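Local coordinates for protein ectonucleoside triphosphate diphosphohydrolase 4 (Homo sapiens, PDB 6WG5) that belongs to the GDA1/CD39 nucleoside phosphatase family, whose members have the actin-like ATPase type of fold, at residues 285-290 with 442-447. Numbering follows the deposited sequence.
Sequences AARQRY and QCFKSA. With NAG (2-acetamido-2-deoxy-beta-D-glucopyranose), chain B.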
loop_
_atom_site.group_PDB
_atom_site.type_symbol
_atom_site.label_atom_id
_atom_site.label_comp_id
_atom_site.label_asym_id
_atom_site.label_seq_id
_atom_site.Cartn_x
_atom_site.Cartn_y
_atom_site.Cartn_z
ATOM N N ALA A 285 -9.382 -11.537 7.578
ATOM C CA ALA A 285 -9.045 -12.893 7.154
ATOM C C ALA A 285 -8.500 -13.713 8.317
ATOM O O ALA A 285 -8.849 -14.889 8.474
ATOM C CB ALA A 285 -8.031 -12.855 6.012
ATOM N N ALA A 286 -7.637 -13.111 9.140
ATOM C CA ALA A 286 -7.105 -13.826 10.295
ATOM C C ALA A 286 -8.224 -14.246 11.237
ATOM O O ALA A 286 -8.228 -15.375 11.742
ATOM C CB ALA A 286 -6.082 -12.958 11.027
ATOM N N ARG A 287 -9.185 -13.352 11.483
ATOM C CA ARG A 287 -10.302 -13.695 12.355
ATOM C C ARG A 287 -11.114 -14.844 11.776
ATOM O O ARG A 287 -11.575 -15.723 12.515
ATOM C CB ARG A 287 -11.188 -12.466 12.580
ATOM C CG ARG A 287 -12.490 -12.747 13.332
ATOM C CD ARG A 287 -12.245 -13.140 14.782
ATOM N NE ARG A 287 -13.452 -13.679 15.403
ATOM C CZ ARG A 287 -13.537 -14.078 16.669
ATOM N NH1 ARG A 287 -12.484 -13.995 17.472
ATOM N NH2 ARG A 287 -14.681 -14.564 17.135
ATOM N N GLN A 288 -11.303 -14.858 10.455
ATOM C CA GLN A 288 -12.063 -15.937 9.837
ATOM C C GLN A 288 -11.311 -17.259 9.925
ATOM O O GLN A 288 -11.908 -18.303 10.213
ATOM C CB GLN A 288 -12.381 -15.591 8.381
ATOM C CG GLN A 288 -13.267 -16.612 7.683
ATOM C CD GLN A 288 -14.595 -16.812 8.392
ATOM O OE1 GLN A 288 -15.375 -15.872 8.551
ATOM N NE2 GLN A 288 -14.852 -18.041 8.832
ATOM N N ARG A 289 -9.999 -17.236 9.682
ATOM C CA ARG A 289 -9.203 -18.449 9.835
ATOM C C ARG A 289 -9.236 -18.940 11.276
ATOM O O ARG A 289 -9.231 -20.151 11.531
ATOM C CB ARG A 289 -7.765 -18.186 9.388
ATOM C CG ARG A 289 -7.623 -17.833 7.912
ATOM C CD ARG A 289 -6.233 -17.309 7.614
ATOM N NE ARG A 289 -5.214 -18.218 8.122
ATOM C CZ ARG A 289 -3.982 -17.858 8.463
ATOM N NH1 ARG A 289 -3.133 -18.770 8.917
ATOM N NH2 ARG A 289 -3.597 -16.593 8.361
ATOM N N TYR A 290 -9.273 -18.010 12.232
ATOM C CA TYR A 290 -9.339 -18.382 13.640
ATOM C C TYR A 290 -10.679 -19.031 13.969
ATOM O O TYR A 290 -10.729 -20.082 14.620
ATOM C CB TYR A 290 -9.096 -17.142 14.505
ATOM C CG TYR A 290 -9.271 -17.355 15.992
ATOM C CD1 TYR A 290 -8.404 -18.171 16.703
ATOM C CD2 TYR A 290 -10.291 -16.721 16.687
ATOM C CE1 TYR A 290 -8.558 -18.361 18.064
ATOM C CE2 TYR A 290 -10.450 -16.901 18.045
ATOM C CZ TYR A 290 -9.581 -17.722 18.729
ATOM O OH TYR A 290 -9.739 -17.910 20.084
ATOM N N GLN A 442 -12.202 -5.223 17.469
ATOM C CA GLN A 442 -11.009 -4.463 17.833
ATOM C C GLN A 442 -10.010 -5.331 18.585
ATOM O O GLN A 442 -8.799 -5.242 18.351
ATOM C CB GLN A 442 -11.403 -3.249 18.679
ATOM C CG GLN A 442 -10.272 -2.642 19.522
ATOM C CD GLN A 442 -9.236 -1.908 18.692
ATOM O OE1 GLN A 442 -9.490 -1.524 17.550
ATOM N NE2 GLN A 442 -8.057 -1.709 19.267
ATOM N N CYS A 443 -10.493 -6.167 19.504
ATOM C CA CYS A 443 -9.589 -6.943 20.346
ATOM C C CYS A 443 -8.762 -7.912 19.519
ATOM O O CYS A 443 -7.528 -7.900 19.574
ATOM C CB CYS A 443 -10.381 -7.682 21.420
ATOM S SG CYS A 443 -10.764 -6.565 22.740
ATOM N N PHE A 444 -9.429 -8.774 18.751
ATOM C CA PHE A 444 -8.697 -9.706 17.906
ATOM C C PHE A 444 -7.738 -8.961 16.985
ATOM O O PHE A 444 -6.564 -9.328 16.865
ATOM C CB PHE A 444 -9.664 -10.560 17.088
ATOM C CG PHE A 444 -8.971 -11.495 16.143
ATOM C CD1 PHE A 444 -8.686 -12.794 16.521
ATOM C CD2 PHE A 444 -8.577 -11.066 14.887
ATOM C CE1 PHE A 444 -8.037 -13.650 15.660
ATOM C CE2 PHE A 444 -7.923 -11.916 14.024
ATOM C CZ PHE A 444 -7.651 -13.211 14.411
ATOM N N LYS A 445 -8.220 -7.899 16.335
ATOM C CA LYS A 445 -7.400 -7.215 15.342
ATOM C C LYS A 445 -6.247 -6.454 15.980
ATOM O O LYS A 445 -5.161 -6.379 15.394
ATOM C CB LYS A 445 -8.270 -6.281 14.507
ATOM C CG LYS A 445 -9.123 -7.020 13.482
ATOM C CD LYS A 445 -10.349 -6.221 13.092
ATOM C CE LYS A 445 -10.326 -5.838 11.633
ATOM N NZ LYS A 445 -11.462 -4.936 11.299
ATOM N N SER A 446 -6.449 -5.889 17.172
ATOM C CA SER A 446 -5.348 -5.220 17.858
ATOM C C SER A 446 -4.254 -6.214 18.231
ATOM O O SER A 446 -3.061 -5.911 18.107
ATOM C CB SER A 446 -5.863 -4.499 19.103
ATOM O OG SER A 446 -6.386 -5.417 20.043
ATOM N N ALA A 447 -4.642 -7.408 18.686
ATOM C CA ALA A 447 -3.660 -8.432 19.031
ATOM C C ALA A 447 -2.986 -8.988 17.785
ATOM O O ALA A 447 -1.770 -9.212 17.776
ATOM C CB ALA A 447 -4.334 -9.556 19.812
HETATM C C1 NAG B . -1.092 -21.532 6.812
HETATM C C2 NAG B . -1.828 -21.300 5.489
HETATM C C3 NAG B . -2.807 -22.440 5.208
HETATM C C4 NAG B . -2.133 -23.800 5.347
HETATM C C5 NAG B . -1.416 -23.896 6.686
HETATM C C6 NAG B . -0.615 -25.167 6.843
HETATM C C7 NAG B . -2.314 -19.045 4.635
HETATM C C8 NAG B . -3.155 -17.816 4.806
HETATM N N2 NAG B . -2.536 -20.030 5.511
HETATM O O3 NAG B . -3.325 -22.292 3.890
HETATM O O4 NAG B . -3.122 -24.823 5.303
HETATM O O5 NAG B . -0.487 -22.813 6.804
HETATM O O6 NAG B . 0.285 -25.074 7.940
HETATM O O7 NAG B . -1.471 -19.138 3.748
#
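Phe444 reaches from helix 436-456 into the side of helix 283-296 and meets Ala286, Arg287 and Tyr290. Phe444 CG is anti to the backbone N (chi1 177°), and this points the ring at the other helix. Arg287 CB lies over one ring face, offset toward the rim, as a CH-pi contact 4.0 Å from the Phe444 ring centroid. Ala286 CB sits at the ring edge, in plane, 3.7 Å from Phe444 CE2. Tyr290 CB packs 3.8 Å from Phe444 CE1, and the two rings are oblique, with planes 35° apart. The Arg287 chain bends at chi2, and its CD passes Phe444 CG at 3.9 Å. Its guanidinium plane is steeply turned from the ring, by 83°. The polar ends bind elsewhere. Arg287 NE pairs with Glu291 and NH1 with Asp319 in salt bridges, and the other oxygen of Asp319 is hydrogen-bonded to Tyr290 OH, so one carboxylate helps fix both groups. No hydrogen bond joins the two segments; the contact is buried and largely apolar. The axes of segments 285-290 and 442-447 come within 10.2 Å and cross steeply. Phe444 also touches Ile352 of helix 345-352, and the Cys443-Cys414 disulfide ties helix 436-456 to helix 403-414. Helix 283-296 follows strand 270-279, which strands 229-235 and 255-259 flank in a mixed sheet.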